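Local coordinates for glycosyl hydrolase, family 38 (Enterococcus faecalis, PDB 5KBP), which probably hydrolyses alpha-mannosidic linkages in mannose-containing carbohydrates, at residues 392-397 with 405-410. Sequence-based numbering, arbitrary orientation.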
loop_
_atom_site.group_PDB
_atom_site.type_symbol
_atom_site.label_atom_id
_atom_site.label_comp_id
_atom_site.label_asym_id
_atom_site.label_seq_id
_atom_site.Cartn_x
_atom_site.Cartn_y
_atom_site.Cartn_z
ATOM N N GLU A 392 34.399 0.337 0.099
ATOM C CA GLU A 392 35.236 0.366 -1.095
ATOM C C GLU A 392 36.414 1.319 -0.947
ATOM O O GLU A 392 37.405 1.178 -1.673
ATOM C CB GLU A 392 34.406 0.760 -2.318
ATOM C CG GLU A 392 34.516 -0.211 -3.483
ATOM C CD GLU A 392 33.571 -1.388 -3.353
ATOM O OE1 GLU A 392 32.429 -1.293 -3.850
ATOM O OE2 GLU A 392 33.965 -2.404 -2.744
ATOM N N ALA A 393 36.331 2.281 -0.027
ATOM C CA ALA A 393 37.397 3.245 0.199
ATOM C C ALA A 393 38.316 2.870 1.354
ATOM O O ALA A 393 39.321 3.554 1.569
ATOM C CB ALA A 393 36.804 4.638 0.457
ATOM N N ILE A 394 38.001 1.813 2.096
ATOM C CA ILE A 394 38.822 1.402 3.231
ATOM C C ILE A 394 40.004 0.586 2.725
ATOM O O ILE A 394 39.841 -0.328 1.908
ATOM C CB ILE A 394 37.987 0.606 4.247
ATOM C CG1 ILE A 394 36.917 1.503 4.872
ATOM C CG2 ILE A 394 38.875 0.014 5.330
ATOM C CD1 ILE A 394 36.066 0.809 5.910
ATOM N N ASP A 395 41.201 0.921 3.206
ATOM C CA ASP A 395 42.417 0.224 2.806
ATOM C C ASP A 395 42.431 -1.189 3.377
ATOM O O ASP A 395 42.890 -1.404 4.504
ATOM C CB ASP A 395 43.652 1.003 3.267
ATOM C CG ASP A 395 44.926 0.554 2.572
ATOM O OD1 ASP A 395 44.939 -0.544 1.976
ATOM O OD2 ASP A 395 45.922 1.305 2.627
ATOM N N THR A 396 41.933 -2.154 2.609
ATOM C CA THR A 396 41.890 -3.545 3.036
ATOM C C THR A 396 43.107 -4.344 2.589
ATOM O O THR A 396 43.210 -5.529 2.925
ATOM C CB THR A 396 40.615 -4.222 2.520
ATOM O OG1 THR A 396 40.484 -3.993 1.112
ATOM C CG2 THR A 396 39.393 -3.669 3.236
ATOM N N SER A 397 44.030 -3.731 1.846
ATOM C CA SER A 397 45.266 -4.410 1.475
ATOM C C SER A 397 46.169 -4.673 2.671
ATOM O O SER A 397 47.145 -5.420 2.536
ATOM C CB SER A 397 46.020 -3.593 0.424
ATOM O OG SER A 397 46.328 -2.295 0.906
ATOM N N PRO A 405 37.952 -9.747 4.332
ATOM C CA PRO A 405 37.767 -8.661 5.298
ATOM C C PRO A 405 36.320 -8.206 5.403
ATOM O O PRO A 405 35.525 -8.332 4.469
ATOM C CB PRO A 405 38.654 -7.543 4.737
ATOM C CG PRO A 405 38.657 -7.781 3.270
ATOM C CD PRO A 405 38.554 -9.274 3.073
ATOM N N PHE A 406 35.989 -7.667 6.575
ATOM C CA PHE A 406 34.678 -7.087 6.826
ATOM C C PHE A 406 34.839 -5.921 7.791
ATOM O O PHE A 406 35.816 -5.845 8.541
ATOM C CB PHE A 406 33.687 -8.124 7.375
ATOM C CG PHE A 406 34.128 -8.773 8.657
ATOM C CD1 PHE A 406 34.952 -9.887 8.638
ATOM C CD2 PHE A 406 33.710 -8.276 9.881
ATOM C CE1 PHE A 406 35.358 -10.488 9.816
ATOM C CE2 PHE A 406 34.113 -8.874 11.064
ATOM C CZ PHE A 406 34.937 -9.981 11.030
ATOM N N VAL A 407 33.865 -5.011 7.769
ATOM C CA VAL A 407 33.939 -3.752 8.502
ATOM C C VAL A 407 32.737 -3.634 9.430
ATOM O O VAL A 407 31.606 -3.944 9.039
ATOM C CB VAL A 407 34.002 -2.545 7.541
ATOM C CG1 VAL A 407 34.173 -1.250 8.318
ATOM C CG2 VAL A 407 35.129 -2.721 6.535
ATOM N N LEU A 408 32.986 -3.175 10.656
ATOM C CA LEU A 408 31.949 -2.942 11.655
ATOM C C LEU A 408 31.803 -1.443 11.881
ATOM O O LEU A 408 32.781 -0.768 12.218
ATOM C CB LEU A 408 32.285 -3.647 12.969
ATOM C CG LEU A 408 31.865 -5.113 13.095
ATOM C CD1 LEU A 408 32.469 -5.740 14.343
ATOM C CD2 LEU A 408 30.349 -5.218 13.120
ATOM N N PHE A 409 30.588 -0.930 11.707
ATOM C CA PHE A 409 30.291 0.482 11.902
ATOM C C PHE A 409 29.472 0.678 13.169
ATOM O O PHE A 409 28.521 -0.068 13.427
ATOM C CB PHE A 409 29.513 1.061 10.716
ATOM C CG PHE A 409 30.277 1.073 9.428
ATOM C CD1 PHE A 409 30.267 -0.032 8.593
ATOM C CD2 PHE A 409 30.984 2.197 9.037
ATOM C CE1 PHE A 409 30.960 -0.021 7.400
ATOM C CE2 PHE A 409 31.680 2.214 7.846
ATOM C CZ PHE A 409 31.668 1.104 7.026
ATOM N N ASN A 410 29.843 1.683 13.955
ATOM C CA ASN A 410 29.011 2.176 15.049
ATOM C C ASN A 410 28.371 3.463 14.545
ATOM O O ASN A 410 29.031 4.498 14.450
ATOM C CB ASN A 410 29.827 2.403 16.317
ATOM C CG ASN A 410 28.970 2.849 17.500
ATOM O OD1 ASN A 410 27.753 3.003 17.384
ATOM N ND2 ASN A 410 29.606 3.038 18.652
#
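The connection between the long helix 362-393 and strand 404-410 of an antiparallel beta-sheet folds back on itself here, so that Ile394 and Thr396, just past the helix, lie over one face of the strand at Val407 and Pro405. Ile394 and Val407 meet end to end. Ile394 CG1 lies anti to the carbonyl carbon (chi1 -66°) and the chain runs on extended (chi2 -179°), which carries CD1 far from its own backbone and up to the fork of the valine, 3.7 Å from Val407 CG1 and equally close to Val407 CG2. The longer arm of isoleucine, CG1 to CD1, suits this place, because it helps to span the 8.8 Å between the CA atoms of Ile394 and Val407. Both side chains also touch Ser506 of the neighbouring strand 503-511, while Thr391, still on the helix, packs on Val407. Residues alternate along the strand: Phe406 turns to the other face, against Val422 and Val424.

Nearer the start of the strand the backbones approach, to 6.9 Å between the CA atoms of Thr396 and Pro405, and compact side chains suffice. The side chains of Thr396 and Pro405 run roughly perpendicular to each other. Threonine suits a buried position with a polar and an apolar neighbour: its OG1 hydrogen-bonds to the backbone of Ala809 and His811, whereas its carbon side faces the proline ring, with Thr396 CB 4.1 Å from Pro405 CG.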